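Local coordinates for protein putative mandelate racemase (PDB 3OZY) that is of unknown function but belongs to the enolase superfamily, binds magnesium and probably acts on an acid sugar such as xylarate, at residues Arg20-Val23 with Gly28-Leu31; Gly50-Pro55 with Ala59-Ala64; Pro71-Glu76 with Asn82-Lys87; Ala170-Gly175 with Ala183-Met188; Asp264-Asp269 with Ala295-Ala300. All blocks are in the same frame, centred on the assembly; numbering follows the deposited sequence. Where two conformers were deposited one is given.

How the interactions relate
The five contacts follow one another along the chain, each closing before the next opens, and divide between the two domains of an enolase-superfamily subunit. Interactions 1, 2 and 3 belong to the N-terminal capping domain; interactions 2 and 3 use the two ends of helix 58-73, with centres about 18 Å apart. Interactions 4 and 5 lie in the beta/alpha barrel, about 27 Å apart between centres. Interactions 3 and 4 are separated by about 44 Å between centres, whereas 1 and 4, although in different domains, have centres about 18 Å apart and touch the same acetic acid molecule. That shared ligand marks where cap and barrel meet; interactions 2, 3 and 5 reach the second subunit.

Interaction 1. Residues Arg20-Val23 with Gly28-Leu31; sequences RMRV and GLKL. With ACY (acetic acid), chain I.
Val23 and Lys30 supply the polar core of this contact, which folds a loop of the N-terminal capping domain back on itself through the small two-stranded sheet 24-25 and 28-29. The backbone N of Lys30 donates to the carbonyl O of Val23 at 2.9 Å, and the bond is almost straight (173°). Beside it, the CA of Leu29 makes a longer CH-O contact with the same oxygen.

The packing contacts run on two sides of this bond. The side chains of Val23 and Lys30 lie alongside each other and point the same way, Val23 CG2 resting 3.8 Å from Lys30 CE. Arg22 reaches in the other direction: its chain is extended from CG to NE, with CB lying 3.9 Å from Leu29 CD1. Beyond this, Leu31 CD2 sits over the centre of one face of the guanidinium, 3.6 Å from Arg22 CZ.

Water and ligand complete the polar set. A water in the guanidinium plane accepts from Arg22 NE at 2.7 Å and donates to Leu31 O at 2.7 Å. Lys30 bends at its last torsion (chi4 -57°), which turns NZ to an acetic acid molecule, probably from the crystallisation liquor, 2.7 Å from its OXT; Ser25, Tyr147 and Lys173 hold the same molecule. The carbonyl O of Lys30 is buried here without a polar partner, 3.2 Å from Arg22 CG.

Backbone bonding and aliphatic packing thus leave the Lys30 ammonium directed at a carboxyl group, consistent with a capping loop that may help line an anion-binding pocket at the mouth of the barrel.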
# COMPACT_ATOMS: atom_id res chain seq x y z
N ARG A 20 18.10 -19.52 19.62
CA ARG A 20 18.47 -20.58 18.69
C ARG A 20 17.33 -20.95 17.73
O ARG A 20 17.58 -21.54 16.67
CB ARG A 20 18.90 -21.83 19.46
CG ARG A 20 17.76 -22.55 20.13
CD ARG A 20 18.27 -23.57 21.14
NE ARG A 20 17.17 -24.23 21.81
CZ ARG A 20 16.51 -23.70 22.84
NH1 ARG A 20 15.51 -24.36 23.40
NH2 ARG A 20 16.87 -22.51 23.31
N MET A 21 16.10 -20.64 18.13
CA MET A 21 14.91 -21.00 17.35
C MET A 21 14.49 -19.90 16.37
O MET A 21 13.50 -20.05 15.64
CB MET A 21 13.73 -21.34 18.27
CG MET A 21 13.95 -22.55 19.17
SD MET A 21 14.28 -24.05 18.23
CE MET A 21 12.75 -24.25 17.32
N ARG A 22 15.22 -18.78 16.37
CA ARG A 22 14.98 -17.74 15.38
C ARG A 22 15.31 -18.34 14.03
O ARG A 22 16.28 -19.09 13.88
CB ARG A 22 15.90 -16.55 15.61
CG ARG A 22 15.68 -15.82 16.90
CD ARG A 22 16.82 -14.85 17.06
NE ARG A 22 16.54 -13.87 18.09
CZ ARG A 22 17.34 -12.85 18.37
NH1 ARG A 22 16.99 -11.98 19.31
NH2 ARG A 22 18.48 -12.69 17.70
N VAL A 23 14.50 -18.00 13.03
CA VAL A 23 14.79 -18.42 11.66
C VAL A 23 14.85 -17.21 10.75
O VAL A 23 14.28 -16.16 11.07
CB VAL A 23 13.77 -19.46 11.13
CG1 VAL A 23 13.89 -20.78 11.89
CG2 VAL A 23 12.35 -18.90 11.18
N GLY A 28 13.51 -11.54 6.54
CA GLY A 28 14.29 -11.12 7.70
C GLY A 28 14.42 -12.19 8.78
O GLY A 28 13.83 -13.26 8.69
N LEU A 29 15.21 -11.88 9.80
CA LEU A 29 15.43 -12.79 10.93
C LEU A 29 14.34 -12.57 11.99
O LEU A 29 14.17 -11.45 12.48
CB LEU A 29 16.80 -12.50 11.54
CG LEU A 29 17.16 -13.26 12.82
CD1 LEU A 29 17.36 -14.73 12.50
CD2 LEU A 29 18.42 -12.66 13.47
N LYS A 30 13.58 -13.61 12.33
CA LYS A 30 12.50 -13.45 13.31
C LYS A 30 13.06 -13.18 14.70
O LYS A 30 14.07 -13.77 15.10
CB LYS A 30 11.60 -14.68 13.32
CG LYS A 30 11.03 -15.00 11.95
CD LYS A 30 9.88 -15.98 12.05
CE LYS A 30 9.45 -16.45 10.66
NZ LYS A 30 9.07 -15.27 9.81
N LEU A 31 12.40 -12.29 15.43
CA LEU A 31 12.83 -11.87 16.76
C LEU A 31 11.76 -12.13 17.83
O LEU A 31 12.05 -12.68 18.90
CB LEU A 31 13.21 -10.39 16.75
CG LEU A 31 14.31 -10.00 15.74
CD1 LEU A 31 14.49 -8.48 15.68
CD2 LEU A 31 15.64 -10.71 16.04
C ACY I . 8.69 -15.56 6.48
O ACY I . 9.35 -15.82 5.46
OXT ACY I . 8.55 -16.37 7.43
CH3 ACY I . 8.02 -14.23 6.60
O HOH W 1 14.36 -13.86 19.65

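Interaction 2. Residues Gly50-Pro55 with Ala59-Ala64; sequences GSPSGP and AVLKRA
An ST turn begins the loop that leaves strand 48-50 of the capping domain, and the residue at its centre, Pro52, packs against Leu61 on the helix that follows. The turn is made when Ser51 OG accepts from the backbone N of Ser53 at 3.2 Å, with an angle of 156° at the hydrogen. Ser51 OG also pairs with Asp308, so the same hydroxyl ties the turn to the barrel domain.

The packing itself is small and mainly apolar. Leu61 meets the outer corner of the proline ring with both branches: CD1 lies 3.9 Å from Pro52 CG, and CD2 lies 3.9 Å from Pro52 CB. With CG anti to its carbonyl carbon (chi1 -77°), Leu61 directs this forked end away from the helix and at the loop. CD1 continues to the carbonyl of Ser53, at 4.1 Å from its O. The CB of Ser53 points away from the helix, and its hydroxyl is bound by Arg280. The peptide bond before Pro55 is cis, yet the CA trace runs on almost straight through Gly54.

Around this pair, Ile36 of strand 32-42 touches both Pro52 and Leu61, while Val102 of helix 102-122 covers Leu61 from the helical layer. Further along helix 58-73, Arg63 forms a salt bridge with Asp57 of the second subunit, which puts the helix at the dimer interface as well as over the three-stranded sheet.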
# COMPACT_ATOMS: atom_id res chain seq x y z
N GLY A 50 -10.39 -11.00 15.58
CA GLY A 50 -9.68 -11.17 14.32
C GLY A 50 -8.21 -10.84 14.47
O GLY A 50 -7.73 -10.50 15.55
N SER A 51 -7.48 -10.94 13.36
CA SER A 51 -6.06 -10.60 13.32
C SER A 51 -5.72 -10.08 11.93
O SER A 51 -6.12 -10.69 10.94
CB SER A 51 -5.19 -11.83 13.58
OG SER A 51 -3.83 -11.54 13.29
N PRO A 52 -4.97 -8.97 11.85
CA PRO A 52 -4.48 -8.41 10.58
C PRO A 52 -3.09 -8.91 10.20
O PRO A 52 -2.38 -8.24 9.45
CB PRO A 52 -4.39 -6.91 10.89
CG PRO A 52 -3.95 -6.92 12.35
CD PRO A 52 -4.75 -8.04 12.98
N SER A 53 -2.71 -10.08 10.71
CA SER A 53 -1.47 -10.74 10.34
C SER A 53 -0.23 -9.94 10.77
O SER A 53 -0.28 -9.10 11.68
CB SER A 53 -1.47 -11.03 8.83
OG SER A 53 -0.38 -11.85 8.44
N GLY A 54 0.89 -10.23 10.12
CA GLY A 54 2.16 -9.61 10.44
C GLY A 54 3.24 -10.26 9.60
O GLY A 54 2.97 -11.22 8.88
N PRO A 55 4.48 -9.76 9.67
CA PRO A 55 4.89 -8.63 10.50
C PRO A 55 4.47 -7.29 9.90
O PRO A 55 4.75 -6.99 8.73
CB PRO A 55 6.41 -8.75 10.54
CG PRO A 55 6.76 -9.48 9.26
CD PRO A 55 5.61 -10.40 8.98
N ALA A 59 2.01 -0.62 16.49
CA ALA A 59 1.41 0.70 16.74
C ALA A 59 0.71 1.22 15.49
O ALA A 59 -0.38 1.79 15.58
CB ALA A 59 2.46 1.68 17.23
N VAL A 60 1.32 1.03 14.32
CA VAL A 60 0.66 1.40 13.07
C VAL A 60 -0.67 0.66 12.92
O VAL A 60 -1.70 1.27 12.65
CB VAL A 60 1.56 1.12 11.85
CG1 VAL A 60 0.78 1.25 10.55
CG2 VAL A 60 2.75 2.06 11.85
N LEU A 61 -0.67 -0.65 13.14
CA LEU A 61 -1.89 -1.43 13.06
C LEU A 61 -2.94 -0.97 14.06
O LEU A 61 -4.12 -0.82 13.72
CB LEU A 61 -1.60 -2.91 13.27
CG LEU A 61 -0.99 -3.69 12.10
CD1 LEU A 61 -0.56 -5.07 12.56
CD2 LEU A 61 -1.97 -3.81 10.93
N LYS A 62 -2.53 -0.79 15.31
CA LYS A 62 -3.46 -0.40 16.36
C LYS A 62 -4.14 0.93 16.03
O LYS A 62 -5.36 1.06 16.16
CB LYS A 62 -2.75 -0.32 17.71
CG LYS A 62 -3.65 0.09 18.87
CD LYS A 62 -2.84 0.10 20.17
CE LYS A 62 -3.69 0.45 21.38
NZ LYS A 62 -4.67 -0.61 21.74
N ARG A 63 -3.35 1.90 15.61
CA ARG A 63 -3.87 3.21 15.24
C ARG A 63 -4.83 3.10 14.05
O ARG A 63 -5.92 3.68 14.06
CB ARG A 63 -2.73 4.17 14.91
CG ARG A 63 -3.15 5.54 14.42
CD ARG A 63 -3.83 6.38 15.50
NE ARG A 63 -4.37 7.58 14.87
CZ ARG A 63 -5.06 8.53 15.49
NH1 ARG A 63 -5.31 8.44 16.79
NH2 ARG A 63 -5.51 9.57 14.80
N ALA A 64 -4.42 2.38 13.01
CA ALA A 64 -5.28 2.23 11.84
C ALA A 64 -6.61 1.59 12.20
O ALA A 64 -7.67 2.00 11.73
CB ALA A 64 -4.58 1.43 10.76

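Interaction 3. Residues Pro71-Glu76 with Asn82-Lys87; sequences PQLIGE and NYLWHK. With MG (magnesium ion), chain D.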
# COMPACT_ATOMS: atom_id res chain seq x y z
N PRO A 71 -13.80 4.38 13.66
CA PRO A 71 -14.86 5.40 13.62
C PRO A 71 -15.90 5.16 12.52
O PRO A 71 -17.03 5.61 12.66
CB PRO A 71 -14.08 6.69 13.38
CG PRO A 71 -12.76 6.43 14.04
CD PRO A 71 -12.46 4.98 13.70
N GLN A 72 -15.53 4.47 11.45
CA GLN A 72 -16.48 4.16 10.38
C GLN A 72 -17.44 3.04 10.77
O GLN A 72 -18.45 2.82 10.10
CB GLN A 72 -15.76 3.75 9.10
CG GLN A 72 -14.81 4.80 8.57
CD GLN A 72 -15.53 6.09 8.21
OE1 GLN A 72 -16.59 6.07 7.58
NE2 GLN A 72 -14.95 7.21 8.61
N LEU A 73 -17.14 2.34 11.86
CA LEU A 73 -17.93 1.20 12.28
C LEU A 73 -18.82 1.49 13.49
O LEU A 73 -19.85 0.85 13.65
CB LEU A 73 -17.03 0.00 12.61
CG LEU A 73 -16.81 -1.03 11.50
CD1 LEU A 73 -16.39 -0.38 10.20
CD2 LEU A 73 -15.80 -2.09 11.93
N ILE A 74 -18.41 2.43 14.34
CA ILE A 74 -19.16 2.67 15.57
C ILE A 74 -20.59 3.09 15.24
O ILE A 74 -20.81 4.01 14.45
CB ILE A 74 -18.51 3.75 16.44
CG1 ILE A 74 -17.03 3.43 16.69
CG2 ILE A 74 -19.27 3.89 17.77
CD1 ILE A 74 -16.79 2.05 17.25
N GLY A 75 -21.56 2.40 15.83
CA GLY A 75 -22.96 2.71 15.62
C GLY A 75 -23.60 1.93 14.49
O GLY A 75 -24.81 1.99 14.29
N GLU A 76 -22.78 1.20 13.73
CA GLU A 76 -23.28 0.44 12.59
C GLU A 76 -23.73 -0.96 12.97
O GLU A 76 -23.22 -1.56 13.91
CB GLU A 76 -22.19 0.34 11.51
CG GLU A 76 -21.86 1.66 10.82
CD GLU A 76 -22.84 2.00 9.71
OE1 GLU A 76 -23.70 1.15 9.39
OE2 GLU A 76 -22.74 3.11 9.15
N ASN A 82 -20.69 -6.74 4.08
CA ASN A 82 -20.41 -6.26 2.73
C ASN A 82 -20.45 -4.73 2.62
O ASN A 82 -19.53 -4.11 2.07
CB ASN A 82 -21.37 -6.91 1.74
CG ASN A 82 -21.08 -8.39 1.57
OD1 ASN A 82 -19.95 -8.77 1.26
ND2 ASN A 82 -22.09 -9.22 1.77
N TYR A 83 -21.51 -4.13 3.16
CA TYR A 83 -21.59 -2.68 3.21
C TYR A 83 -20.38 -2.08 3.93
O TYR A 83 -19.75 -1.14 3.44
CB TYR A 83 -22.88 -2.24 3.90
CG TYR A 83 -22.93 -0.76 4.21
CD1 TYR A 83 -23.05 0.18 3.20
CD2 TYR A 83 -22.85 -0.30 5.52
CE1 TYR A 83 -23.08 1.53 3.47
CE2 TYR A 83 -22.88 1.06 5.81
CZ TYR A 83 -23.00 1.96 4.78
OH TYR A 83 -23.03 3.32 5.04
N LEU A 84 -20.04 -2.64 5.09
CA LEU A 84 -18.98 -2.06 5.91
C LEU A 84 -17.60 -2.15 5.27
O LEU A 84 -16.77 -1.25 5.44
CB LEU A 84 -18.98 -2.68 7.31
CG LEU A 84 -20.22 -2.33 8.13
CD1 LEU A 84 -20.26 -3.15 9.41
CD2 LEU A 84 -20.27 -0.83 8.45
N TRP A 85 -17.35 -3.22 4.50
CA TRP A 85 -16.08 -3.35 3.79
C TRP A 85 -15.89 -2.15 2.88
O TRP A 85 -14.84 -1.49 2.87
CB TRP A 85 -16.03 -4.64 2.97
CG TRP A 85 -14.63 -4.99 2.55
CD1 TRP A 85 -13.77 -5.84 3.20
CD2 TRP A 85 -13.90 -4.46 1.43
NE1 TRP A 85 -12.57 -5.88 2.54
CE2 TRP A 85 -12.62 -5.05 1.45
CE3 TRP A 85 -14.22 -3.57 0.39
CZ2 TRP A 85 -11.65 -4.77 0.48
CZ3 TRP A 85 -13.25 -3.29 -0.57
CH2 TRP A 85 -11.98 -3.89 -0.51
N HIS A 86 -16.92 -1.87 2.09
CA HIS A 86 -16.85 -0.79 1.11
C HIS A 86 -16.89 0.59 1.74
O HIS A 86 -16.19 1.50 1.29
CB HIS A 86 -17.90 -1.03 0.03
CG HIS A 86 -17.61 -2.26 -0.77
ND1 HIS A 86 -16.85 -2.24 -1.91
CD2 HIS A 86 -17.87 -3.57 -0.52
CE1 HIS A 86 -16.71 -3.46 -2.38
NE2 HIS A 86 -17.31 -4.29 -1.54
N LYS A 87 -17.66 0.74 2.81
CA LYS A 87 -17.67 2.00 3.54
C LYS A 87 -16.25 2.34 3.99
O LYS A 87 -15.79 3.48 3.86
CB LYS A 87 -18.61 1.90 4.75
CG LYS A 87 -18.72 3.21 5.50
CD LYS A 87 -19.56 3.10 6.76
CE LYS A 87 -19.73 4.49 7.37
NZ LYS A 87 -20.29 4.46 8.74
MG MG D . -16.50 -0.84 -3.49
O HOH W 2 -19.83 5.14 11.99
O HOH W 3 -24.07 4.23 7.25
O HOH W 4 -18.76 0.02 -3.86
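A type II turn from Leu73 to Glu76, closed by Glu76 N on Leu73 O, swings the chain off the end of helix 58-73 and lays it against helix 81-97, where the CA atoms of Leu73 and Leu84 are 7.2 Å apart. The contact therefore joins two consecutive helices of the capping domain by way of their linker.

Lys87 is the polar hub. Its chain is extended throughout, with CG anti to the backbone N (chi1 -177°), and carries NZ across to two acceptors of the linker. One is the carbonyl O of Gln72 at 2.8 Å, approached from a donor position tilted away from the carbonyl plane. The other is Glu76 OE2, also at 2.8 Å, met on the anti side of the carboxylate to form a salt bridge. Gln72 bends over the lysine stem, bringing OE1 to 3.5 Å from Lys87 CE. These bonds would probably favour the charged form of the amine.

Glu76 reaches back by bending at chi2 (-82°), and its stem slides past Leu84, whose CD2 lies 3.8 Å from Glu76 CG. Leu73 and Leu84 add a looser apolar contact beneath, against helix 102-122. The carboxylate then meets the edge of the Tyr83 ring, their planes 48° apart. On another side of the helix, His86 ND1 and a water bind a magnesium ion together with His90, one turn further on. Between the acidic and phenolic groups, one water donates to Glu76 OE2 at 2.6 Å and stands 2.6 Å from Tyr83 OH.

Interaction 4. Residues Ala170-Gly175 with Ala183-Met188; sequences AKLKVG and ANLRAM. With ACY (acetic acid), chain I.
Leu172 makes the direct side-chain contacts between strand 170-173 and helix 183-188, and its side chain can be followed outward atom by atom. CB already touches the helix, 4.0 Å from Met188 CE. With CG anti to the backbone N (chi1 175°), the fork spreads over the helix surface. CD1 takes the sulfur side, 4.1 Å from Met188 SD. CD2 has the most partners: it lies 3.9 Å from the same sulfur and 4.2 Å from Asn184 CB, and also meets Leu185 CD2, although Leu185 was modelled in two conformers and that approach is less certain. Met188 bends at its last torsion, folding its methyl back to Leu172.

Beside this apolar patch a water links the elements, donating to Lys173 O at 2.8 Å and accepting from Asn184 ND2 at 3.2 Å.

The axes approach to 10.3 Å and run nearly antiparallel, at 158°, as in a beta-alpha-beta unit of a (beta/alpha)8 barrel. Leu172 faces the helix layer; Lys171 and Lys173 flank it and turn into the barrel towards Glu227 and Asp201 of the magnesium site, consistent with the Lys-x-Lys motif of mandelate racemase relatives.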
# COMPACT_ATOMS: atom_id res chain seq x y z
N ALA A 170 5.73 -30.02 2.59
CA ALA A 170 6.45 -29.04 3.38
C ALA A 170 7.11 -28.04 2.44
O ALA A 170 7.27 -28.31 1.25
CB ALA A 170 7.51 -29.72 4.25
N LYS A 171 7.51 -26.90 3.00
CA LYS A 171 8.07 -25.81 2.22
C LYS A 171 9.49 -25.47 2.68
O LYS A 171 9.80 -25.48 3.87
CB LYS A 171 7.16 -24.58 2.33
CG LYS A 171 7.52 -23.40 1.41
CD LYS A 171 6.34 -22.47 1.17
CE LYS A 171 6.16 -21.48 2.31
NZ LYS A 171 4.93 -20.65 2.08
N LEU A 172 10.34 -25.15 1.70
CA LEU A 172 11.73 -24.74 1.92
C LEU A 172 11.93 -23.28 1.53
O LEU A 172 11.54 -22.86 0.44
CB LEU A 172 12.66 -25.59 1.06
CG LEU A 172 14.14 -25.19 1.09
CD1 LEU A 172 14.76 -25.54 2.45
CD2 LEU A 172 14.91 -25.88 -0.04
N LYS A 173 12.54 -22.50 2.42
CA LYS A 173 12.94 -21.14 2.09
C LYS A 173 14.25 -21.14 1.31
O LYS A 173 15.20 -21.84 1.67
CB LYS A 173 13.11 -20.33 3.36
CG LYS A 173 11.85 -20.22 4.20
CD LYS A 173 10.81 -19.35 3.49
CE LYS A 173 9.65 -19.02 4.40
NZ LYS A 173 8.78 -17.96 3.82
N VAL A 174 14.31 -20.32 0.26
CA VAL A 174 15.48 -20.23 -0.60
C VAL A 174 15.75 -18.77 -0.94
O VAL A 174 15.00 -17.87 -0.54
CB VAL A 174 15.27 -21.02 -1.91
CG1 VAL A 174 14.97 -22.49 -1.61
CG2 VAL A 174 14.16 -20.39 -2.75
N GLY A 175 16.83 -18.53 -1.67
CA GLY A 175 17.03 -17.23 -2.28
C GLY A 175 18.34 -16.53 -2.02
O GLY A 175 18.73 -15.65 -2.80
N ALA A 183 21.24 -27.80 -3.54
CA ALA A 183 21.76 -28.98 -2.87
C ALA A 183 20.79 -29.45 -1.79
O ALA A 183 20.57 -30.64 -1.62
CB ALA A 183 23.13 -28.69 -2.28
N ASN A 184 20.18 -28.50 -1.08
CA ASN A 184 19.19 -28.83 -0.06
C ASN A 184 18.00 -29.56 -0.67
O ASN A 184 17.55 -30.59 -0.17
CB ASN A 184 18.71 -27.57 0.65
CG ASN A 184 19.76 -26.97 1.54
OD1 ASN A 184 20.85 -27.52 1.71
ND2 ASN A 184 19.44 -25.82 2.15
N LEU A 185 17.48 -29.02 -1.77
CA LEU A 185 16.33 -29.62 -2.44
C LEU A 185 16.64 -31.02 -2.95
O LEU A 185 15.82 -31.93 -2.81
CB LEU A 185 15.88 -28.76 -3.62
CG LEU A 185 15.05 -27.54 -3.28
CD1 LEU A 185 14.90 -26.68 -4.52
CD2 LEU A 185 13.68 -27.94 -2.74
N ARG A 186 17.81 -31.19 -3.55
CA ARG A 186 18.18 -32.51 -4.05
C ARG A 186 18.25 -33.52 -2.90
O ARG A 186 17.77 -34.64 -3.03
CB ARG A 186 19.49 -32.47 -4.84
CG ARG A 186 19.38 -31.70 -6.16
CD ARG A 186 20.62 -31.88 -7.01
NE ARG A 186 20.79 -30.80 -7.98
CZ ARG A 186 21.61 -29.77 -7.80
NH1 ARG A 186 22.32 -29.67 -6.68
NH2 ARG A 186 21.71 -28.82 -8.72
N ALA A 187 18.82 -33.12 -1.77
CA ALA A 187 18.93 -34.02 -0.63
C ALA A 187 17.55 -34.33 -0.05
O ALA A 187 17.26 -35.46 0.32
CB ALA A 187 19.83 -33.42 0.44
N MET A 188 16.70 -33.30 0.03
CA MET A 188 15.34 -33.47 0.53
C MET A 188 14.54 -34.47 -0.30
O MET A 188 13.92 -35.38 0.24
CB MET A 188 14.62 -32.12 0.59
CG MET A 188 15.13 -31.22 1.71
SD MET A 188 14.69 -29.49 1.45
CE MET A 188 12.92 -29.57 1.65
C ACY I . 8.69 -15.56 6.48
O ACY I . 9.35 -15.82 5.46
OXT ACY I . 8.55 -16.37 7.43
CH3 ACY I . 8.02 -14.23 6.60
O HOH W 5 17.55 -23.40 1.39

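Interaction 5. Residues Asp264-Asp269 with Ala295-Ala300; sequences DYIRND and ASAHLA
Ile266 meets Ala297 and Leu299 where two successive outer helices of the beta/alpha barrel, 258-267 and 284-296, come to an end. Both helices finish in a Schellman motif, with a residue of positive phi just past the last turn: Asp269 in one, His298 in the other. Asp269 N bonds to Ile266 O at 3.0 Å, and His298 N to Ala295 O at 3.0 Å, so Ile266 is itself part of the first helix end.

The conformation of Ile266 decides how its branches are shared out. CG1 stands anti to the carbonyl carbon (chi1 -66°), which leaves CG2 anti to the backbone N and parts the two branches. CG2 comes up to the single methyl of Ala297, 3.9 Å from its CB. CG1 instead passes Leu299, 3.7 Å from its CD1, and the onward extension of the chain (chi2 171°) keeps the terminal methyl along the same partner, with Ile266 CD1 and Leu299 CD1 4.2 Å apart. Leu299 sets this CD1 anti to its CA, and the two side chains slide past each other in opposite directions. Ala297 and Leu299 thus lie on either side of the reversal at His298, which brings both to one isoleucine.

No polar group takes part, and the patch is small and near the surface. Leu299 also packs on Arg242 of helix 235-242, while Asp264 packs on Ile235 of the second subunit. At the end of helix 258-267, Asn268 folds its amide back, ND2 donating to Asp264 O at 2.7 Å with an angle of 158° at the hydrogen.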
# COMPACT_ATOMS: atom_id res chain seq x y z
N ASP A 264 -4.60 -8.27 -12.04
CA ASP A 264 -3.48 -7.85 -12.88
C ASP A 264 -2.55 -9.02 -13.21
O ASP A 264 -2.07 -9.13 -14.33
CB ASP A 264 -2.70 -6.71 -12.24
CG ASP A 264 -3.39 -5.38 -12.38
OD1 ASP A 264 -4.25 -5.24 -13.27
OD2 ASP A 264 -3.06 -4.47 -11.60
N TYR A 265 -2.28 -9.89 -12.23
CA TYR A 265 -1.47 -11.07 -12.52
C TYR A 265 -2.17 -11.99 -13.50
O TYR A 265 -1.55 -12.48 -14.45
CB TYR A 265 -1.10 -11.81 -11.23
CG TYR A 265 0.19 -11.35 -10.59
CD1 TYR A 265 0.26 -10.16 -9.88
CD2 TYR A 265 1.34 -12.13 -10.70
CE1 TYR A 265 1.45 -9.75 -9.30
CE2 TYR A 265 2.53 -11.72 -10.12
CZ TYR A 265 2.58 -10.54 -9.42
OH TYR A 265 3.78 -10.15 -8.86
N ILE A 266 -3.45 -12.24 -13.29
CA ILE A 266 -4.20 -13.14 -14.17
C ILE A 266 -4.25 -12.61 -15.61
O ILE A 266 -4.04 -13.36 -16.56
CB ILE A 266 -5.61 -13.41 -13.63
CG1 ILE A 266 -5.54 -14.19 -12.32
CG2 ILE A 266 -6.46 -14.15 -14.67
CD1 ILE A 266 -6.86 -14.30 -11.62
N ARG A 267 -4.50 -11.31 -15.76
CA ARG A 267 -4.60 -10.70 -17.09
C ARG A 267 -3.28 -10.71 -17.84
O ARG A 267 -3.23 -10.55 -19.06
CB ARG A 267 -5.12 -9.26 -16.99
CG ARG A 267 -6.58 -9.16 -16.59
CD ARG A 267 -7.06 -7.72 -16.62
NE ARG A 267 -7.08 -7.17 -17.98
CZ ARG A 267 -6.29 -6.19 -18.40
NH1 ARG A 267 -5.40 -5.64 -17.58
NH2 ARG A 267 -6.38 -5.76 -19.66
N ASN A 268 -2.19 -10.89 -17.10
CA ASN A 268 -0.88 -11.00 -17.71
C ASN A 268 -0.33 -12.42 -17.73
O ASN A 268 0.87 -12.62 -17.95
CB ASN A 268 0.08 -10.04 -17.02
CG ASN A 268 -0.23 -8.60 -17.34
OD1 ASN A 268 0.07 -8.13 -18.44
ND2 ASN A 268 -0.88 -7.89 -16.41
N ASP A 269 -1.20 -13.40 -17.50
CA ASP A 269 -0.81 -14.82 -17.55
C ASP A 269 0.39 -15.10 -16.65
O ASP A 269 1.29 -15.87 -16.99
CB ASP A 269 -0.52 -15.24 -19.00
CG ASP A 269 -1.76 -15.16 -19.89
OD1 ASP A 269 -2.86 -15.50 -19.42
OD2 ASP A 269 -1.63 -14.75 -21.06
N ALA A 295 -10.71 -19.59 -9.48
CA ALA A 295 -11.39 -20.74 -10.07
C ALA A 295 -11.93 -20.42 -11.47
O ALA A 295 -11.84 -21.23 -12.38
CB ALA A 295 -12.50 -21.23 -9.15
N SER A 296 -12.50 -19.23 -11.62
CA SER A 296 -13.00 -18.80 -12.93
C SER A 296 -11.92 -18.85 -13.99
O SER A 296 -12.19 -19.18 -15.15
CB SER A 296 -13.56 -17.39 -12.85
OG SER A 296 -14.80 -17.41 -12.18
N ALA A 297 -10.70 -18.51 -13.60
CA ALA A 297 -9.58 -18.48 -14.53
C ALA A 297 -8.86 -19.82 -14.65
O ALA A 297 -7.81 -19.91 -15.31
CB ALA A 297 -8.59 -17.39 -14.11
N HIS A 298 -9.39 -20.86 -14.00
CA HIS A 298 -8.80 -22.20 -14.02
C HIS A 298 -7.44 -22.22 -13.33
O HIS A 298 -6.54 -22.97 -13.72
CB HIS A 298 -8.72 -22.75 -15.45
CG HIS A 298 -10.05 -22.75 -16.14
ND1 HIS A 298 -10.94 -23.79 -16.00
CD2 HIS A 298 -10.66 -21.82 -16.91
CE1 HIS A 298 -12.04 -23.52 -16.68
NE2 HIS A 298 -11.90 -22.32 -17.23
N LEU A 299 -7.33 -21.38 -12.30
CA LEU A 299 -6.14 -21.30 -11.45
C LEU A 299 -6.51 -21.72 -10.04
O LEU A 299 -7.67 -21.99 -9.74
CB LEU A 299 -5.61 -19.86 -11.46
CG LEU A 299 -5.32 -19.29 -12.85
CD1 LEU A 299 -4.94 -17.81 -12.73
CD2 LEU A 299 -4.24 -20.07 -13.57
N ALA A 300 -5.53 -21.76 -9.15
CA ALA A 300 -5.75 -22.22 -7.79
C ALA A 300 -5.64 -21.07 -6.80
O ALA A 300 -4.89 -20.12 -7.04
CB ALA A 300 -4.73 -23.31 -7.43